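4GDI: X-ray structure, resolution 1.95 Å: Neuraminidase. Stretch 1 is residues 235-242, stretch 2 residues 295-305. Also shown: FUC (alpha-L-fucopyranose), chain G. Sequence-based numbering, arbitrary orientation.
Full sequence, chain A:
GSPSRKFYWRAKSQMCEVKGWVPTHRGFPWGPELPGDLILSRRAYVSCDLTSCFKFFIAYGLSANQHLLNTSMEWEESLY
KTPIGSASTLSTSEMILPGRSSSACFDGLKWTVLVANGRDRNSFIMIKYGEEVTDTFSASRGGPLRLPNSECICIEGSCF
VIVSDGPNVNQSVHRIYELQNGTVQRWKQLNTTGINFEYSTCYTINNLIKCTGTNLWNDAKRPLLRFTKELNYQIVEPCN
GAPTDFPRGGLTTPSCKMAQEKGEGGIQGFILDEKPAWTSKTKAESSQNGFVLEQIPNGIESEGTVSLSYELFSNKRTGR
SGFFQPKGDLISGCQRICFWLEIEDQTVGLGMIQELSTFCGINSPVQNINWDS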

# COMPACT_ATOMS: atom_id res chain seq x y z
N ILE A 235 22.50 -5.16 -39.37
CA ILE A 235 22.71 -6.29 -38.48
C ILE A 235 24.19 -6.64 -38.55
O ILE A 235 24.75 -6.70 -39.64
N VAL A 236 24.80 -6.85 -37.39
CA VAL A 236 26.24 -7.04 -37.26
C VAL A 236 26.58 -8.31 -36.47
O VAL A 236 25.83 -8.73 -35.58
N GLU A 237 27.72 -8.92 -36.80
CA GLU A 237 28.23 -10.10 -36.09
C GLU A 237 29.45 -9.72 -35.25
O GLU A 237 30.35 -9.02 -35.73
N PRO A 238 29.50 -10.15 -33.98
CA PRO A 238 30.73 -9.89 -33.22
C PRO A 238 31.96 -10.47 -33.92
O PRO A 238 31.88 -11.54 -34.52
N CYS A 239 33.07 -9.75 -33.88
CA CYS A 239 34.24 -10.16 -34.65
C CYS A 239 35.34 -10.66 -33.72
O CYS A 239 36.48 -10.82 -34.15
N ASN A 240 35.01 -10.91 -32.46
CA ASN A 240 35.98 -11.49 -31.54
C ASN A 240 35.94 -13.01 -31.70
O ASN A 240 35.35 -13.51 -32.66
N GLY A 241 36.56 -13.73 -30.77
CA GLY A 241 36.61 -15.18 -30.85
C GLY A 241 36.01 -15.83 -29.62
O GLY A 241 36.25 -17.01 -29.36
N ALA A 242 35.21 -15.07 -28.87
CA ALA A 242 34.59 -15.59 -27.65
C ALA A 242 33.07 -15.49 -27.76
O ALA A 242 32.50 -14.45 -27.45
N GLN A 295 35.38 -6.15 -20.98
CA GLN A 295 35.48 -4.92 -21.75
C GLN A 295 36.41 -5.07 -22.95
O GLN A 295 37.53 -5.59 -22.81
N ILE A 296 35.95 -4.61 -24.10
CA ILE A 296 36.69 -4.65 -25.35
C ILE A 296 36.80 -3.22 -25.88
O ILE A 296 35.88 -2.74 -26.54
N PRO A 297 37.91 -2.54 -25.57
CA PRO A 297 38.11 -1.12 -25.88
C PRO A 297 37.87 -0.73 -27.33
O PRO A 297 37.37 0.36 -27.60
N ASN A 298 38.19 -1.61 -28.27
CA ASN A 298 38.07 -1.22 -29.68
C ASN A 298 36.73 -1.57 -30.31
O ASN A 298 36.52 -1.34 -31.50
N GLY A 299 35.81 -2.10 -29.50
CA GLY A 299 34.45 -2.33 -29.95
C GLY A 299 34.22 -3.75 -30.41
O GLY A 299 35.17 -4.51 -30.64
N ILE A 300 32.95 -4.11 -30.58
CA ILE A 300 32.59 -5.49 -30.82
C ILE A 300 32.96 -5.96 -32.22
O ILE A 300 32.97 -7.17 -32.51
N GLU A 301 33.27 -5.03 -33.12
CA GLU A 301 33.71 -5.43 -34.45
C GLU A 301 35.23 -5.43 -34.60
O GLU A 301 35.75 -5.54 -35.70
N SER A 302 35.95 -5.29 -33.49
CA SER A 302 37.41 -5.44 -33.51
C SER A 302 37.82 -6.88 -33.25
O SER A 302 36.97 -7.77 -33.16
N GLU A 303 39.12 -7.09 -33.10
CA GLU A 303 39.66 -8.41 -32.80
C GLU A 303 39.14 -8.94 -31.47
O GLU A 303 39.12 -10.16 -31.25
N GLY A 304 38.77 -8.03 -30.58
CA GLY A 304 38.12 -8.41 -29.34
C GLY A 304 39.04 -8.47 -28.14
O GLY A 304 38.72 -9.10 -27.14
N THR A 305 40.20 -7.82 -28.24
CA THR A 305 41.14 -7.82 -27.12
C THR A 305 40.47 -7.26 -25.88
O THR A 305 39.91 -6.16 -25.91

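The contact between the two stretches is modest, 392 Å² summed over both sides, and three residues carry much of it: Ile300 (64 Å²), Cys239 (63 Å²) and Asn240 (63 Å²). The backbone sets the frame. Cys239 N donates to Ile300 O at 2.9 Å with an N-H...O angle of 169°, a nearly linear hydrogen bond and the one direct hydrogen bond across the pair.

Ile300 has its CA-to-CB bond sideways to stretch 1, yet its chi1 of -161° (t) and chi2 of 62° (p) bring the end of the side chain nearer. There its CG1 lies 3.7 Å from Pro238 CB, an apolar contact beside the backbone hydrogen bond.

Cys239 points toward stretch 2 in the m rotamer (chi1 -63°). Its CB sits 3.6 Å from Glu301 O and its SG 4.1 Å from Glu301 CB, while the sulfur is covalently bonded elsewhere in the structure. Glu301 points away overall, although its CB touches the other stretch; with chi1 m and chi2 t, the chain extends until OE2 comes within 3.7 Å of Val236 CG1. Val236, chi1 156° (t), points toward it. This is a van der Waals approach to a methyl group, and Glu301 OE1 finds its hydrogen bond elsewhere in the structure.

Asn240 is sideways with chi1 63° (p), and its contacts run along much of stretch 2. Its CA lies 3.4 Å from Glu303 O, with 154° at the hydrogen, consistent with a CA-H...O contact. Its CB packs 3.6 Å from Gly304 CA. An ideal CB built on Gly304 would fall 2.2 Å from Asn240 CB, a clash, so the absence of a side chain permits this approach; phi/psi of 99/19° independently call for glycine. Farther out, Asn240 ND2 is 4.0 Å from Ile296 CD1, the tip of an m, t side chain that points toward stretch 1. The same ND2 donates to water 1 (ND2 to water O, 3.0 Å), which in turn donates to Gly304 O (water O to O, 2.8 Å), making a bridge between the stretches.

Ser302 points away and supports its own loop instead: in the p rotamer, its OG donates to Gly299 O at 2.6 Å and accepts from Gly304 N at 3.2 Å. The 3.2 Å separation of Cys239 O and Ser302 O involves two acceptors and is not a hydrogen bond. The fucose lies apart from this packing, its O4 donating to Ile235 O at 3.2 Å.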

# COMPACT_ATOMS: atom_id res chain seq x y z
CB ILE A 235 21.81 -7.48 -38.85
CG1 ILE A 235 20.35 -7.11 -38.56
CG2 ILE A 235 22.21 -8.72 -38.08
CD1 ILE A 235 19.35 -8.13 -39.05
CB VAL A 236 26.84 -5.81 -36.56
CG1 VAL A 236 28.14 -6.14 -35.89
CG2 VAL A 236 27.00 -4.67 -37.57
CB GLU A 237 28.62 -11.18 -37.10
CG GLU A 237 29.01 -12.50 -36.46
CD GLU A 237 27.82 -13.30 -35.96
OE1 GLU A 237 26.67 -12.84 -36.15
OE2 GLU A 237 28.05 -14.39 -35.38
CB PRO A 238 30.47 -10.60 -31.89
CG PRO A 238 28.95 -10.54 -31.73
CD PRO A 238 28.44 -10.75 -33.15
CB CYS A 239 34.74 -8.99 -35.52
SG CYS A 239 33.54 -8.46 -36.77
CB ASN A 240 35.71 -11.03 -30.11
CG ASN A 240 34.35 -11.48 -29.58
OD1 ASN A 240 33.44 -11.79 -30.35
ND2 ASN A 240 34.21 -11.50 -28.26
CB ALA A 242 35.08 -14.80 -26.47
CB GLN A 295 36.01 -3.81 -20.85
CG GLN A 295 35.97 -2.44 -21.50
CD GLN A 295 36.84 -1.43 -20.75
OE1 GLN A 295 37.98 -1.73 -20.42
NE2 GLN A 295 36.30 -0.25 -20.49
CB ILE A 296 35.99 -5.50 -26.42
CG1 ILE A 296 35.76 -6.93 -25.93
CG2 ILE A 296 36.81 -5.55 -27.70
CD1 ILE A 296 34.97 -7.78 -26.93
CB PRO A 297 39.58 -0.89 -25.49
CG PRO A 297 39.76 -1.79 -24.33
CD PRO A 297 39.01 -3.06 -24.73
CB ASN A 298 39.24 -1.78 -30.48
CG ASN A 298 40.57 -1.11 -30.11
OD1 ASN A 298 40.59 0.01 -29.61
ND2 ASN A 298 41.67 -1.80 -30.34
CB ILE A 300 31.08 -5.73 -30.57
CG1 ILE A 300 30.81 -7.22 -30.36
CG2 ILE A 300 30.24 -5.18 -31.72
CD1 ILE A 300 31.53 -7.81 -29.14
CB GLU A 301 33.09 -4.54 -35.51
CG GLU A 301 31.58 -4.68 -35.61
CD GLU A 301 30.99 -3.72 -36.61
OE1 GLU A 301 30.87 -2.51 -36.29
OE2 GLU A 301 30.65 -4.18 -37.72
CB SER A 302 38.03 -4.56 -32.44
OG SER A 302 37.70 -5.04 -31.15
CB GLU A 303 41.19 -8.36 -32.76
CG GLU A 303 41.87 -8.96 -33.97
CD GLU A 303 43.36 -8.68 -34.00
OE1 GLU A 303 43.97 -8.58 -32.91
OE2 GLU A 303 43.92 -8.55 -35.11
CB THR A 305 42.40 -7.00 -27.45
OG1 THR A 305 43.06 -7.58 -28.58
CG2 THR A 305 43.35 -6.98 -26.27
C1 FUC G . 24.21 -10.97 -44.22
C2 FUC G . 24.91 -9.66 -43.87
C3 FUC G . 23.84 -8.62 -43.53
C4 FUC G . 23.06 -9.16 -42.34
C5 FUC G . 22.44 -10.51 -42.69
C6 FUC G . 21.70 -11.10 -41.49
O2 FUC G . 25.64 -9.23 -45.00
O3 FUC G . 24.43 -7.38 -43.21
O4 FUC G . 23.95 -9.32 -41.26
O5 FUC G . 23.45 -11.41 -43.11
O HOH W 1 36.70 -10.97 -26.73